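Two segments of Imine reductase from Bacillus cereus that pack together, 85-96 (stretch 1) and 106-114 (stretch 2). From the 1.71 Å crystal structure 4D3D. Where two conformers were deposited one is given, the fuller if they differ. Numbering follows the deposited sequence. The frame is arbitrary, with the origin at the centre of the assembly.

Stretch 1 85-96: LTDYNVMYSILE
Stretch 2 106-114: VLVNLSSDT

The contact is a small, largely polar junction, burying 456 Å² over both sides, in which the loop leading into a helix packs against the loop leaving a strand, with one direct hydrogen bond, bridging waters and a tyrosine ring running along the second stretch. The helix after D87 and strand 106-109 run roughly antiparallel, at 150°, but their axes come no closer than 11.2 Å, so backbones meet mainly where the loops do: the CA atoms of D87 and S111 lie 5.3 Å apart.

S111 (phi/psi -63/137) points its CB toward stretch 1, and its m rotamer lets S111 OG donate to L85 O at 3.1 Å. D87 N lies 3.5 Å from S111 OG, but the angle is too poor for a hydrogen bond. The side chain of D87, a residue extended at -158/157 with chi1 t, caps the helix: N89 N donates to D87 OD1 at 2.8 Å. D87 OD2 stands 4.4 Å from D113 OD2, a proximity of like charges; D113 OD1 accepts from T114 N at 2.8 Å.

Y88 (chi1 -81°, chi2 81°) starts sideways, yet its ring reaches along stretch 2. The ring meets D113 and S111 obliquely: Y88 CD1 is 3.9 Å from D113 CB, Y88 CE1 3.5 Å from S111 O, and Y88 OH 3.4 Å from N109 CB. There Y88 OH donates to a water at 2.4 Å, which donates to N109 O at 2.9 Å and S111 O at 2.8 Å, tying the ring's tip to the opposing backbone. A second water donates to T86 O at 3.0 Å and S112 O at 2.6 Å.

Farther along the helix the packing thins. M91 (t, t, p) brings M91 SD to 3.6 Å from N109 OD1, while L95 (m, t) meets L107 (m, m) in a loose apolar contact, where L95 CD1 lies 4.5 Å from L107 CG.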

# COMPACT_ATOMS: atom_id res chain seq x y z
N LEU B 85 -18.28 6.07 -23.22
CA LEU B 85 -17.38 6.73 -24.11
C LEU B 85 -15.95 6.61 -23.53
O LEU B 85 -15.75 6.36 -22.35
CB LEU B 85 -17.75 8.22 -24.21
CG LEU B 85 -19.22 8.51 -24.60
CD1 LEU B 85 -19.57 10.01 -24.57
CD2 LEU B 85 -19.48 7.94 -25.98
N THR B 86 -14.99 6.99 -24.32
CA THR B 86 -13.60 6.88 -23.87
C THR B 86 -13.17 8.04 -22.96
O THR B 86 -12.25 7.88 -22.18
CB THR B 86 -12.61 6.76 -25.08
OG1 THR B 86 -12.78 7.90 -25.93
CG2 THR B 86 -12.80 5.48 -25.88
N ASP B 87 -13.83 9.21 -23.05
CA ASP B 87 -13.44 10.42 -22.32
C ASP B 87 -14.64 11.34 -22.21
O ASP B 87 -15.51 11.27 -23.10
CB ASP B 87 -12.38 11.15 -23.13
CG ASP B 87 -11.61 12.20 -22.32
OD1 ASP B 87 -12.02 13.38 -22.18
OD2 ASP B 87 -10.51 11.85 -21.86
N TYR B 88 -14.67 12.23 -21.24
CA TYR B 88 -15.72 13.28 -21.22
C TYR B 88 -15.66 14.24 -22.39
O TYR B 88 -16.74 14.79 -22.84
CB TYR B 88 -15.66 14.11 -19.92
CG TYR B 88 -16.33 13.46 -18.75
CD1 TYR B 88 -15.69 12.47 -17.97
CD2 TYR B 88 -17.65 13.82 -18.40
CE1 TYR B 88 -16.34 11.87 -16.90
CE2 TYR B 88 -18.29 13.24 -17.33
CZ TYR B 88 -17.66 12.30 -16.57
OH TYR B 88 -18.40 11.69 -15.58
N ASN B 89 -14.46 14.45 -22.96
CA ASN B 89 -14.42 15.28 -24.17
C ASN B 89 -15.30 14.81 -25.33
O ASN B 89 -15.79 15.66 -26.12
CB ASN B 89 -13.00 15.54 -24.65
CG ASN B 89 -12.29 16.44 -23.68
OD1 ASN B 89 -12.94 17.13 -22.87
ND2 ASN B 89 -11.00 16.37 -23.67
N VAL B 90 -15.45 13.50 -25.43
CA VAL B 90 -16.25 12.89 -26.49
C VAL B 90 -17.69 13.37 -26.20
O VAL B 90 -18.40 13.70 -27.11
CB VAL B 90 -16.21 11.35 -26.53
CG1 VAL B 90 -17.16 10.81 -27.59
CG2 VAL B 90 -14.79 10.85 -26.84
N MET B 91 -18.13 13.34 -24.94
CA MET B 91 -19.50 13.80 -24.61
C MET B 91 -19.81 15.17 -25.13
O MET B 91 -20.83 15.38 -25.80
CB MET B 91 -19.80 13.73 -23.08
CG MET B 91 -21.24 13.94 -22.79
SD MET B 91 -21.67 14.60 -21.14
CE MET B 91 -20.98 16.21 -21.22
N TYR B 92 -18.95 16.11 -24.84
CA TYR B 92 -19.14 17.44 -25.34
C TYR B 92 -19.17 17.46 -26.85
O TYR B 92 -19.96 18.22 -27.47
CB TYR B 92 -18.09 18.38 -24.86
CG TYR B 92 -18.16 18.58 -23.34
CD1 TYR B 92 -19.20 19.24 -22.75
CD2 TYR B 92 -17.19 18.04 -22.52
CE1 TYR B 92 -19.28 19.41 -21.36
CE2 TYR B 92 -17.25 18.22 -21.14
CZ TYR B 92 -18.28 18.88 -20.56
OH TYR B 92 -18.33 19.06 -19.19
N SER B 93 -18.24 16.72 -27.47
CA SER B 93 -18.12 16.79 -28.94
C SER B 93 -19.43 16.37 -29.59
O SER B 93 -19.87 16.95 -30.57
CB SER B 93 -16.93 15.87 -29.35
OG SER B 93 -16.82 15.86 -30.79
N ILE B 94 -20.01 15.29 -29.13
CA ILE B 94 -21.22 14.76 -29.79
C ILE B 94 -22.53 15.45 -29.32
O ILE B 94 -23.49 15.53 -30.10
CB ILE B 94 -21.35 13.22 -29.68
CG1 ILE B 94 -21.56 12.78 -28.26
CG2 ILE B 94 -20.13 12.45 -30.27
CD1 ILE B 94 -21.90 11.36 -28.09
N LEU B 95 -22.58 15.93 -28.07
CA LEU B 95 -23.83 16.54 -27.57
C LEU B 95 -23.95 18.04 -27.72
O LEU B 95 -25.08 18.55 -27.90
CB LEU B 95 -24.04 16.17 -26.09
CG LEU B 95 -24.17 14.72 -25.70
CD1 LEU B 95 -24.53 14.56 -24.23
CD2 LEU B 95 -25.16 14.01 -26.58
N GLU B 96 -22.85 18.79 -27.72
CA GLU B 96 -22.90 20.28 -27.82
C GLU B 96 -23.68 20.70 -29.06
O GLU B 96 -24.54 21.62 -28.97
CB GLU B 96 -21.51 20.96 -27.77
CG GLU B 96 -21.55 22.52 -27.67
CD GLU B 96 -21.83 23.21 -29.00
OE1 GLU B 96 -21.49 22.60 -30.05
OE2 GLU B 96 -22.50 24.30 -29.01
N VAL B 106 -31.68 11.46 -19.19
CA VAL B 106 -30.81 11.12 -18.03
C VAL B 106 -29.57 10.43 -18.62
O VAL B 106 -29.72 9.33 -19.24
CB VAL B 106 -31.52 10.15 -17.08
CG1 VAL B 106 -30.59 9.71 -15.94
CG2 VAL B 106 -32.74 10.82 -16.50
N LEU B 107 -28.43 11.10 -18.54
CA LEU B 107 -27.16 10.66 -19.12
C LEU B 107 -26.37 9.97 -18.00
O LEU B 107 -26.14 10.58 -16.96
CB LEU B 107 -26.33 11.86 -19.63
CG LEU B 107 -26.77 12.59 -20.91
CD1 LEU B 107 -27.19 11.65 -22.04
CD2 LEU B 107 -27.96 13.51 -20.61
N VAL B 108 -25.98 8.72 -18.22
CA VAL B 108 -25.15 8.00 -17.23
C VAL B 108 -23.74 7.99 -17.82
O VAL B 108 -23.43 7.21 -18.75
CB VAL B 108 -25.71 6.58 -16.99
CG1 VAL B 108 -24.87 5.81 -15.94
CG2 VAL B 108 -27.14 6.61 -16.57
N ASN B 109 -22.84 8.75 -17.22
CA ASN B 109 -21.48 8.92 -17.73
C ASN B 109 -20.61 7.93 -17.07
O ASN B 109 -20.38 8.06 -15.85
CB ASN B 109 -20.95 10.30 -17.35
CG ASN B 109 -21.04 11.28 -18.48
OD1 ASN B 109 -21.94 12.17 -18.52
ND2 ASN B 109 -20.17 11.08 -19.45
N LEU B 110 -20.03 7.03 -17.85
CA LEU B 110 -19.08 6.03 -17.30
C LEU B 110 -17.62 6.30 -17.59
O LEU B 110 -16.79 5.51 -17.20
CB LEU B 110 -19.43 4.65 -17.82
CG LEU B 110 -20.89 4.23 -17.62
CD1 LEU B 110 -21.18 2.92 -18.37
CD2 LEU B 110 -21.30 4.10 -16.17
N SER B 111 -17.23 7.40 -18.21
CA SER B 111 -15.82 7.65 -18.46
C SER B 111 -15.06 7.78 -17.12
O SER B 111 -15.53 8.48 -16.23
CB SER B 111 -15.66 8.94 -19.23
OG SER B 111 -16.25 8.88 -20.56
N SER B 112 -13.88 7.16 -17.01
CA SER B 112 -12.97 7.42 -15.86
C SER B 112 -12.21 8.73 -16.01
O SER B 112 -11.47 8.96 -17.00
CB SER B 112 -12.02 6.19 -15.66
OG SER B 112 -11.19 6.36 -14.53
N ASP B 113 -12.41 9.61 -15.04
CA ASP B 113 -11.77 10.87 -14.97
C ASP B 113 -11.90 11.38 -13.52
O ASP B 113 -12.17 10.57 -12.58
CB ASP B 113 -12.38 11.88 -16.02
CG ASP B 113 -11.36 12.89 -16.53
OD1 ASP B 113 -10.54 13.57 -15.79
OD2 ASP B 113 -11.34 13.11 -17.76
N THR B 114 -11.54 12.64 -13.36
CA THR B 114 -11.45 13.26 -12.11
C THR B 114 -12.91 13.57 -11.61
O THR B 114 -13.90 13.67 -12.39
CB THR B 114 -10.62 14.51 -12.14
OG1 THR B 114 -11.29 15.60 -12.81
CG2 THR B 114 -9.20 14.27 -12.76
O HOH W 1 -11.30 9.12 -19.58
O HOH W 2 -17.93 9.34 -15.08